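Local coordinates for DNA replication and repair protein RecF (Caldanaerobacter subterraneus subsp. tengcongensis, PDB 5Z69) that binds ATP as an ABC-type ATPase and probably single-stranded DNA, acting as a recombination mediator in the RecFOR pathway of DNA repair, at residues E307-E310 with E311-E315; T255-L258 with T259-K263; E135-S138 with R139-K142; E27-E30 with G31-I35; L193-Y196 with G197-I201. All coordinates share one frame; numbering follows the deposited sequence.

Contact 1 (E307-E310 with E311-E315); sequences EILE and EETGE
Leu309 and Thr313, one turn apart at the C-terminal end of helix 291-313, meet at a slant. The branch CD1 of Leu309 presses on the methyl CG2 of Thr313 at 3.5 Å, a tight fit for two carbons. The other branch of the threonine turns back to the helix: OG1 lies between the backbone N and the carbonyl carbon (chi1 62°) and donates to Leu309 O at 2.8 Å. That donor stands above the carbonyl plane, while Thr313 N reaches the same oxygen, Leu309 O, from the opposite face at 3.0 Å, so two bonds grip one acceptor. Thr313 OG1 also accepts from Glu315 N at 3.1 Å, which makes an ST turn and ties the chain leaving the helix to its last turn. Gly314, with positive phi, ends the helix, its N donating to Glu310 O at 2.9 Å. Beyond it the chain folds back far enough for Glu310 CA to make a CA-H...O contact with Glu315 O. Ile308 CG2 runs beside Glu312 CG at 3.9 Å, and the Glu312 carboxylate pairs with Lys210. Ile308 packs on Tyr207 and Lys210 of helix 186-222, whereas Leu309 and Thr313 lean on Ile151 of helix 137-151, and strand 318-321 follows shortly after.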
# COMPACT_ATOMS: atom_id res chain seq x y z
N GLU A 307 -1.25 -26.37 4.40
CA GLU A 307 -0.00 -26.70 5.07
C GLU A 307 0.12 -26.03 6.44
O GLU A 307 0.45 -26.68 7.43
CB GLU A 307 1.18 -26.31 4.18
CG GLU A 307 2.51 -26.43 4.88
CD GLU A 307 3.66 -26.18 3.92
OE1 GLU A 307 4.39 -25.19 4.10
OE2 GLU A 307 3.81 -26.98 2.97
N ILE A 308 -0.11 -24.72 6.49
CA ILE A 308 -0.05 -24.00 7.76
C ILE A 308 -1.10 -24.56 8.76
O ILE A 308 -0.81 -24.75 9.94
CB ILE A 308 -0.24 -22.48 7.52
CG1 ILE A 308 0.92 -21.94 6.68
CG2 ILE A 308 -0.31 -21.73 8.85
CD1 ILE A 308 0.77 -20.48 6.21
N LEU A 309 -2.30 -24.85 8.28
CA LEU A 309 -3.35 -25.36 9.17
C LEU A 309 -2.91 -26.70 9.82
O LEU A 309 -3.02 -26.88 11.04
CB LEU A 309 -4.69 -25.50 8.41
CG LEU A 309 -5.89 -26.23 9.05
CD1 LEU A 309 -6.03 -25.85 10.47
CD2 LEU A 309 -7.22 -25.91 8.33
N GLU A 310 -2.40 -27.63 9.02
CA GLU A 310 -1.93 -28.92 9.56
C GLU A 310 -0.83 -28.77 10.61
O GLU A 310 -0.86 -29.39 11.67
CB GLU A 310 -1.41 -29.82 8.46
CG GLU A 310 -2.44 -30.18 7.44
CD GLU A 310 -1.94 -31.26 6.50
OE1 GLU A 310 -1.31 -30.90 5.49
OE2 GLU A 310 -2.17 -32.46 6.80
N GLU A 311 0.15 -27.92 10.29
CA GLU A 311 1.29 -27.71 11.17
C GLU A 311 0.87 -27.02 12.46
O GLU A 311 1.32 -27.40 13.54
CB GLU A 311 2.37 -26.89 10.45
CG GLU A 311 3.62 -27.68 10.13
CD GLU A 311 4.45 -28.02 11.36
OE1 GLU A 311 4.34 -27.30 12.37
OE2 GLU A 311 5.23 -29.00 11.31
N GLU A 312 0.02 -26.00 12.37
CA GLU A 312 -0.38 -25.28 13.57
C GLU A 312 -1.33 -26.09 14.47
O GLU A 312 -1.24 -26.01 15.69
CB GLU A 312 -1.02 -23.95 13.20
CG GLU A 312 -0.06 -22.99 12.51
CD GLU A 312 1.10 -22.58 13.41
OE1 GLU A 312 0.88 -22.42 14.63
OE2 GLU A 312 2.23 -22.44 12.90
N THR A 313 -2.23 -26.88 13.89
CA THR A 313 -3.20 -27.60 14.75
C THR A 313 -2.79 -29.02 15.10
O THR A 313 -3.35 -29.62 16.03
CB THR A 313 -4.58 -27.68 14.09
OG1 THR A 313 -4.48 -28.43 12.87
CG2 THR A 313 -5.12 -26.28 13.81
N GLY A 314 -1.85 -29.59 14.35
CA GLY A 314 -1.53 -31.00 14.49
C GLY A 314 -2.66 -31.94 14.06
O GLY A 314 -2.61 -33.14 14.32
N GLU A 315 -3.68 -31.39 13.40
CA GLU A 315 -4.75 -32.19 12.84
C GLU A 315 -4.66 -32.25 11.32
O GLU A 315 -4.15 -31.33 10.67
CB GLU A 315 -6.12 -31.60 13.24
CG GLU A 315 -6.36 -31.46 14.74
CD GLU A 315 -7.27 -32.55 15.32
OE1 GLU A 315 -7.60 -32.44 16.52
OE2 GLU A 315 -7.64 -33.52 14.60
O HOH W 1 -1.30 -32.49 11.19

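Contact 2 (T255-L258 with T259-K263); sequences TKSL and TLDLK
Ser257 meets Asp261, and Leu258 meets Leu262, where a one-residue break at Ser257 separates helix 243-256 from helix 258-264. Thr259 lies in the first turn of the new helix, and Thr259 O receives Lys263 N at 3.1 Å. Leu260 comes next. Leu260 N donates to a water at 2.9 Å, and that water in turn donates to Lys256 O, bridging the two helices; the Leu260 side chain packs against Glu228 of the second subunit. Asp261 follows, its N bonded to Ser257 O at 2.8 Å and its carboxylate folded back beside Ser257, since CG lies anti to the carbonyl carbon (chi1 -71°). The acid is held mainly from outside, by a salt bridge from OD2 to Arg169 and a hydrogen bond from Gln268 N to OD1. A second water, donating to OD2 and hydrogen-bonded to Ser257 OG at 2.9 Å, links the two side chains. Leu262 closes the turn: its N bonds to Leu258 O at 3.0 Å, and the side chain also reaches Leu173 and Ile176 of helix 153-177. The two leucines run alongside each other in one direction, with Leu258 CD2 touching Leu262 CD1 at 3.5 Å.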
# COMPACT_ATOMS: atom_id res chain seq x y z
N THR A 255 -5.62 9.77 16.68
CA THR A 255 -5.76 11.15 17.15
C THR A 255 -5.75 12.13 15.98
O THR A 255 -6.57 13.04 15.92
CB THR A 255 -4.65 11.51 18.16
OG1 THR A 255 -4.65 10.56 19.23
CG2 THR A 255 -4.88 12.92 18.73
N LYS A 256 -4.82 11.93 15.05
CA LYS A 256 -4.71 12.80 13.88
C LYS A 256 -5.86 12.62 12.89
O LYS A 256 -5.99 13.40 11.94
CB LYS A 256 -3.38 12.54 13.16
CG LYS A 256 -2.17 13.05 13.93
CD LYS A 256 -0.91 12.27 13.60
N SER A 257 -6.70 11.61 13.12
CA SER A 257 -7.72 11.26 12.15
C SER A 257 -9.08 11.85 12.50
O SER A 257 -10.06 11.69 11.76
CB SER A 257 -7.83 9.72 12.05
OG SER A 257 -8.61 9.33 10.95
N LEU A 258 -9.13 12.55 13.63
CA LEU A 258 -10.40 12.89 14.26
C LEU A 258 -11.34 13.69 13.34
O LEU A 258 -12.52 13.36 13.22
CB LEU A 258 -10.12 13.66 15.56
CG LEU A 258 -11.29 14.03 16.48
CD1 LEU A 258 -10.82 14.08 17.92
CD2 LEU A 258 -11.87 15.38 16.12
N THR A 259 -10.81 14.73 12.70
CA THR A 259 -11.62 15.56 11.81
C THR A 259 -12.13 14.76 10.64
O THR A 259 -13.31 14.81 10.30
CB THR A 259 -10.83 16.76 11.29
OG1 THR A 259 -10.43 17.58 12.39
CG2 THR A 259 -11.68 17.59 10.31
N LEU A 260 -11.23 14.01 10.02
CA LEU A 260 -11.62 13.15 8.91
C LEU A 260 -12.70 12.15 9.32
O LEU A 260 -13.67 11.93 8.58
CB LEU A 260 -10.41 12.38 8.38
CG LEU A 260 -10.78 11.41 7.26
CD1 LEU A 260 -10.71 12.10 5.90
CD2 LEU A 260 -9.90 10.17 7.29
N ASP A 261 -12.55 11.56 10.50
CA ASP A 261 -13.50 10.53 10.96
C ASP A 261 -14.87 11.13 11.23
O ASP A 261 -15.91 10.51 10.98
CB ASP A 261 -12.95 9.83 12.21
CG ASP A 261 -11.77 8.91 11.89
OD1 ASP A 261 -11.51 8.65 10.69
OD2 ASP A 261 -11.11 8.45 12.84
N LEU A 262 -14.89 12.36 11.74
CA LEU A 262 -16.14 13.06 11.98
C LEU A 262 -16.85 13.37 10.67
O LEU A 262 -18.07 13.40 10.60
CB LEU A 262 -15.89 14.35 12.75
CG LEU A 262 -15.64 14.08 14.23
CD1 LEU A 262 -15.20 15.33 14.91
CD2 LEU A 262 -16.90 13.51 14.89
N LYS A 263 -16.07 13.58 9.61
CA LYS A 263 -16.66 13.88 8.31
C LYS A 263 -17.31 12.66 7.69
O LYS A 263 -18.42 12.75 7.17
CB LYS A 263 -15.60 14.44 7.36
CG LYS A 263 -16.11 14.60 5.95
CD LYS A 263 -15.01 15.10 5.02
CE LYS A 263 -14.53 16.51 5.37
NZ LYS A 263 -13.28 16.52 6.20
O HOH W 2 -8.46 14.37 10.65
O HOH W 3 -9.33 6.85 12.26

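Contact 3 (E135-S138 with R139-K142); sequences EGPS and RRRK
Glu135 and Arg139 face each other across the start of helix 137-151, where Gly136 occupies the N-cap and Pro137 the first turn. The Gly136 carbonyl O receives Arg139 N in a weak bond of 3.2 Å, and regular helical bonding follows, with Arg141 N on Pro137 O at 2.7 Å and Lys142 N on Ser138 O at 2.9 Å. Three consecutive arginines leave this turn in different conformations. Arg139 has CG anti to its own N (chi1 -171°) and then bends at chi2, which brings NE and the guanidinium edge up to Glu135 OE1. Carboxylate and guanidinium planes stand 75° apart, and Glu135 OE1 lies at the guanidinium edge, 3.8 Å from Arg139 NE, a long salt bridge; the firmer partner of Arg139 is Glu131. Arg140 bends at chi3, and the exact position of its guanidinium is less certain; its main partner is Asp275, at the start of strand 275-280, in a salt bridge through NH1. Glu131 and Asp275 probably balance the charge of Arg139 and Arg140. Arg141, also bent at chi3 (45°), lays its guanidinium over the first turn; NH1 bonds to Glu274 O and to the hydroxyl of Tyr288 of the second subunit. One guanidinium face covers Ser138 CA, 3.5 Å from Arg141 NH2, and Arg141 NH1 touches Pro137 CB at 3.6 Å.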
# COMPACT_ATOMS: atom_id res chain seq x y z
N GLU A 135 -9.54 -9.17 -6.31
CA GLU A 135 -10.47 -8.17 -5.80
C GLU A 135 -9.77 -7.28 -4.78
O GLU A 135 -8.55 -7.26 -4.73
CB GLU A 135 -11.69 -8.85 -5.20
CG GLU A 135 -12.44 -9.69 -6.22
CD GLU A 135 -13.78 -10.20 -5.70
OE1 GLU A 135 -14.07 -10.01 -4.50
OE2 GLU A 135 -14.54 -10.78 -6.51
N GLY A 136 -10.54 -6.54 -4.01
CA GLY A 136 -9.98 -5.51 -3.15
C GLY A 136 -9.43 -6.00 -1.82
O GLY A 136 -9.44 -7.20 -1.54
N PRO A 137 -8.95 -5.06 -0.99
CA PRO A 137 -8.41 -5.32 0.35
C PRO A 137 -9.38 -6.14 1.22
O PRO A 137 -8.98 -7.00 1.98
CB PRO A 137 -8.22 -3.91 0.93
CG PRO A 137 -8.07 -3.04 -0.26
CD PRO A 137 -8.96 -3.63 -1.30
N SER A 138 -10.66 -5.82 1.08
CA SER A 138 -11.74 -6.43 1.83
C SER A 138 -11.72 -7.96 1.71
O SER A 138 -11.81 -8.68 2.71
CB SER A 138 -13.07 -5.86 1.33
OG SER A 138 -14.15 -6.29 2.14
N ARG A 139 -11.56 -8.43 0.48
CA ARG A 139 -11.55 -9.86 0.18
C ARG A 139 -10.36 -10.54 0.84
O ARG A 139 -10.50 -11.61 1.46
CB ARG A 139 -11.49 -10.06 -1.34
CG ARG A 139 -11.67 -11.49 -1.81
CD ARG A 139 -13.12 -11.93 -1.66
NE ARG A 139 -13.39 -13.14 -2.43
CZ ARG A 139 -13.16 -14.38 -2.00
NH1 ARG A 139 -12.64 -14.58 -0.79
NH2 ARG A 139 -13.45 -15.42 -2.78
N ARG A 140 -9.20 -9.91 0.72
CA ARG A 140 -7.97 -10.48 1.24
C ARG A 140 -8.00 -10.46 2.77
O ARG A 140 -7.57 -11.40 3.44
CB ARG A 140 -6.75 -9.71 0.71
CG ARG A 140 -6.16 -10.27 -0.61
CD ARG A 140 -5.14 -9.27 -1.25
NE ARG A 140 -5.56 -8.91 -2.61
CZ ARG A 140 -6.14 -7.77 -2.95
NH1 ARG A 140 -6.36 -6.82 -2.05
NH2 ARG A 140 -6.48 -7.56 -4.21
N ARG A 141 -8.53 -9.37 3.30
CA ARG A 141 -8.66 -9.21 4.74
C ARG A 141 -9.63 -10.25 5.36
O ARG A 141 -9.32 -10.85 6.37
CB ARG A 141 -9.12 -7.80 5.04
CG ARG A 141 -8.61 -7.22 6.32
CD ARG A 141 -8.82 -5.73 6.31
NE ARG A 141 -10.15 -5.35 5.84
CZ ARG A 141 -10.38 -4.44 4.90
NH1 ARG A 141 -9.36 -3.80 4.30
NH2 ARG A 141 -11.63 -4.17 4.54
N LYS A 142 -10.78 -10.44 4.74
CA LYS A 142 -11.75 -11.41 5.25
C LYS A 142 -11.12 -12.81 5.25
O LYS A 142 -11.31 -13.58 6.18
CB LYS A 142 -13.04 -11.38 4.43
CG LYS A 142 -13.98 -12.60 4.70
CD LYS A 142 -15.34 -12.53 3.98
CE LYS A 142 -16.24 -13.71 4.38
NZ LYS A 142 -17.48 -13.82 3.56

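Contact 4 (E27-E30 with G31-I35); sequences EFCE and GVNLI
Cys29 and Asn33 face one another across the turn that leads from strand 24-27 into strand 32-36, and the asparagine side chain does most of the joining. From CB, which points toward residues 27-30, the Asn33 side chain has CG anti to the carbonyl carbon (chi1 -65°), and this carries the amide back toward the Cys29 backbone. Asn33 CG lies 3.6 Å from Cys29 N. The oxygen OD1 accepts from Cys29 N at 2.8 Å, although its exact place is somewhat uncertain, and it also lies near CB of Phe28, whose ring plane is 86° from the amide plane. At the other tip ND2 donates to Cys29 O at 2.9 Å with an almost straight N-H...O angle of 172°. That oxygen lies in the amide plane, yet the donor stands above the plane of the Cys29 carbonyl. ND2 has a weak bond to Gly31 O as well. Asn33 thus appears to bind both backbone polar atoms of Cys29, most surely through ND2. Cys29 forms a disulfide with Cys359. Strand 32-36 leads directly into the predicted ATP-binding loop, Gly37 to Ser44, consistent with a Walker A motif. Phe28 packs edge-to-face with Phe346 and Phe361, and strand 32-36 runs between strands 345-349 and 359-364 in the mixed sheet.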
# COMPACT_ATOMS: atom_id res chain seq x y z
N GLU A 27 -23.95 -41.11 4.32
CA GLU A 27 -22.82 -41.73 4.99
C GLU A 27 -21.65 -41.77 4.04
O GLU A 27 -21.74 -42.22 2.90
CB GLU A 27 -23.16 -43.15 5.47
CG GLU A 27 -24.31 -43.23 6.46
CD GLU A 27 -24.19 -44.39 7.46
OE1 GLU A 27 -23.32 -45.28 7.30
OE2 GLU A 27 -24.97 -44.40 8.44
N PHE A 28 -20.51 -41.27 4.50
CA PHE A 28 -19.40 -41.06 3.57
C PHE A 28 -18.30 -42.10 3.74
O PHE A 28 -18.42 -42.97 4.59
CB PHE A 28 -18.83 -39.66 3.72
CG PHE A 28 -19.85 -38.58 3.42
CD1 PHE A 28 -20.50 -38.54 2.18
CD2 PHE A 28 -20.19 -37.66 4.40
CE1 PHE A 28 -21.46 -37.56 1.89
CE2 PHE A 28 -21.18 -36.66 4.14
CZ PHE A 28 -21.80 -36.62 2.87
N CYS A 29 -17.25 -42.00 2.91
CA CYS A 29 -16.21 -43.02 2.86
C CYS A 29 -14.85 -42.41 3.16
O CYS A 29 -14.66 -41.18 3.11
CB CYS A 29 -16.18 -43.71 1.48
SG CYS A 29 -16.57 -42.68 -0.00
N GLU A 30 -13.90 -43.29 3.48
CA GLU A 30 -12.50 -42.91 3.53
C GLU A 30 -12.03 -42.57 2.13
O GLU A 30 -12.43 -43.22 1.16
CB GLU A 30 -11.65 -44.05 4.10
CG GLU A 30 -11.93 -44.39 5.56
CD GLU A 30 -11.15 -43.52 6.53
OE1 GLU A 30 -10.45 -42.57 6.09
OE2 GLU A 30 -11.25 -43.79 7.75
N GLY A 31 -11.20 -41.55 2.01
CA GLY A 31 -10.62 -41.20 0.73
C GLY A 31 -11.50 -40.23 -0.03
O GLY A 31 -12.07 -39.33 0.56
N VAL A 32 -11.63 -40.45 -1.34
CA VAL A 32 -12.34 -39.54 -2.22
C VAL A 32 -13.84 -39.85 -2.25
O VAL A 32 -14.26 -40.95 -2.62
CB VAL A 32 -11.76 -39.60 -3.66
CG1 VAL A 32 -12.58 -38.77 -4.62
CG2 VAL A 32 -10.27 -39.18 -3.67
N ASN A 33 -14.64 -38.87 -1.84
CA ASN A 33 -16.09 -38.96 -1.99
C ASN A 33 -16.47 -38.12 -3.20
O ASN A 33 -16.44 -36.89 -3.14
CB ASN A 33 -16.81 -38.47 -0.72
CG ASN A 33 -16.54 -39.37 0.49
OD1 ASN A 33 -17.42 -40.06 0.96
ND2 ASN A 33 -15.31 -39.35 0.99
N LEU A 34 -16.78 -38.78 -4.31
CA LEU A 34 -17.12 -38.10 -5.56
C LEU A 34 -18.59 -37.71 -5.54
O LEU A 34 -19.46 -38.56 -5.39
CB LEU A 34 -16.80 -39.01 -6.76
CG LEU A 34 -16.70 -38.43 -8.18
CD1 LEU A 34 -18.04 -38.47 -8.88
CD2 LEU A 34 -16.14 -37.02 -8.18
N ILE A 35 -18.86 -36.42 -5.66
CA ILE A 35 -20.24 -35.96 -5.78
C ILE A 35 -20.45 -35.36 -7.16
O ILE A 35 -19.88 -34.32 -7.47
CB ILE A 35 -20.57 -34.94 -4.70
CG1 ILE A 35 -20.37 -35.55 -3.32
CG2 ILE A 35 -22.00 -34.42 -4.88
CD1 ILE A 35 -19.87 -34.57 -2.30

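Contact 5 (L193-Y196 with G197-I201); sequences LAEY and GARII
Gly197 N donates to Leu193 O at 2.7 Å, the shortest of four backbone bonds that hold this turn of helix 186-222; Ala198 N to Ala194 O, Arg199 N to Glu195 O at 3.3 Å and Ile200 N to Tyr196 O complete the set. Above them Glu195 and Arg199, one turn apart, form a long salt bridge, Glu195 OE2 to Arg199 NH2 at 3.6 Å. The two side chains extend together in the same direction, and the aliphatic part joins in where Glu195 CG touches Arg199 NH1 at 3.6 Å. The other carboxylate oxygen, OE1, has a stronger partner in Arg247 of helix 243-256. Arg199 also serves Tyr196. A bend at chi3 swings its guanidinium over the phenol ring, with Arg199 CZ 4.4 Å from the Tyr196 ring centroid and only 8° off the ring normal, a cation-pi contact. The guanidinium is not laid flat on the ring: the planes are 69° apart, so Arg199 NH2 points down at the ring centre and lies 3.2 Å from Tyr196 CE1. Further out, Ile200 CD1 rests on Tyr196 O at 3.4 Å. Leu193 packs into helix 153-177, and Ala194 and Ile201 into helix 243-256. The arginine therefore shares its charge between a carboxylate and an aromatic face, with Asp158 as a weak third partner, and carboxylate and ring together probably limit the rotation of its guanidinium.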
# COMPACT_ATOMS: atom_id res chain seq x y z
N LEU A 193 -8.47 0.59 20.93
CA LEU A 193 -8.31 0.16 19.53
C LEU A 193 -6.85 -0.04 19.17
O LEU A 193 -6.53 -0.90 18.34
CB LEU A 193 -8.93 1.18 18.57
CG LEU A 193 -10.45 1.20 18.46
CD1 LEU A 193 -10.90 2.35 17.56
CD2 LEU A 193 -11.02 -0.13 17.96
N ALA A 194 -5.97 0.76 19.76
CA ALA A 194 -4.55 0.69 19.44
C ALA A 194 -3.94 -0.55 20.07
O ALA A 194 -3.12 -1.25 19.47
CB ALA A 194 -3.83 1.97 19.90
N GLU A 195 -4.34 -0.83 21.30
CA GLU A 195 -3.88 -2.04 21.97
C GLU A 195 -4.31 -3.29 21.22
O GLU A 195 -3.50 -4.17 20.94
CB GLU A 195 -4.39 -2.09 23.40
CG GLU A 195 -4.08 -3.40 24.10
CD GLU A 195 -4.81 -3.52 25.41
OE1 GLU A 195 -4.33 -2.93 26.40
OE2 GLU A 195 -5.87 -4.18 25.45
N TYR A 196 -5.60 -3.38 20.88
CA TYR A 196 -6.09 -4.57 20.20
C TYR A 196 -5.61 -4.60 18.76
O TYR A 196 -5.26 -5.66 18.24
CB TYR A 196 -7.61 -4.65 20.27
CG TYR A 196 -8.10 -5.24 21.58
CD1 TYR A 196 -8.52 -6.55 21.65
CD2 TYR A 196 -8.11 -4.48 22.74
CE1 TYR A 196 -8.95 -7.09 22.85
CE2 TYR A 196 -8.54 -5.00 23.93
CZ TYR A 196 -8.96 -6.31 23.98
OH TYR A 196 -9.38 -6.83 25.18
N GLY A 197 -5.55 -3.43 18.12
CA GLY A 197 -5.02 -3.34 16.78
C GLY A 197 -3.58 -3.81 16.67
O GLY A 197 -3.19 -4.47 15.70
N ALA A 198 -2.78 -3.49 17.67
CA ALA A 198 -1.38 -3.90 17.67
C ALA A 198 -1.25 -5.42 17.79
O ALA A 198 -0.46 -6.07 17.08
CB ALA A 198 -0.60 -3.18 18.80
N ARG A 199 -2.01 -6.02 18.70
CA ARG A 199 -1.98 -7.48 18.81
C ARG A 199 -2.36 -8.16 17.50
O ARG A 199 -1.75 -9.15 17.09
CB ARG A 199 -2.88 -7.94 19.93
CG ARG A 199 -2.30 -7.65 21.28
CD ARG A 199 -2.83 -8.64 22.29
NE ARG A 199 -4.23 -8.40 22.58
CZ ARG A 199 -4.63 -7.58 23.55
NH1 ARG A 199 -3.74 -6.94 24.28
NH2 ARG A 199 -5.93 -7.41 23.77
N ILE A 200 -3.35 -7.60 16.82
CA ILE A 200 -3.85 -8.16 15.57
C ILE A 200 -2.80 -8.02 14.46
O ILE A 200 -2.55 -8.97 13.71
CB ILE A 200 -5.17 -7.47 15.19
CG1 ILE A 200 -6.33 -8.10 15.99
CG2 ILE A 200 -5.45 -7.53 13.69
CD1 ILE A 200 -7.53 -7.17 16.15
N ILE A 201 -2.19 -6.85 14.35
CA ILE A 201 -1.13 -6.64 13.37
C ILE A 201 -0.01 -7.64 13.59
O ILE A 201 0.47 -8.28 12.65
CB ILE A 201 -0.59 -5.20 13.42
CG1 ILE A 201 -1.58 -4.26 12.75
CG2 ILE A 201 0.80 -5.11 12.76
CD1 ILE A 201 -1.44 -2.81 13.18

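The five contacts are spread along an elongated chain, with contacts 2 and 4 farthest apart, their centres 55 Å from one another on opposite sides of the chain's centre. Contact 5 is 19 Å, centre to centre, from both contact 2 and contact 3, which are 24 Å from each other, and Arg169 bridges its Leu193 to Asp261 of contact 2. Contacts 3 and 1 share helix 137-151, which begins in the former and offers Ile151 to the latter; their centres are 24 Å apart. The side chains of Arg139 in contact 3 and Phe28 in contact 4 each lie about 13 Å from a bound ATP analogue. Contacts 2 and 3 both touch the second subunit.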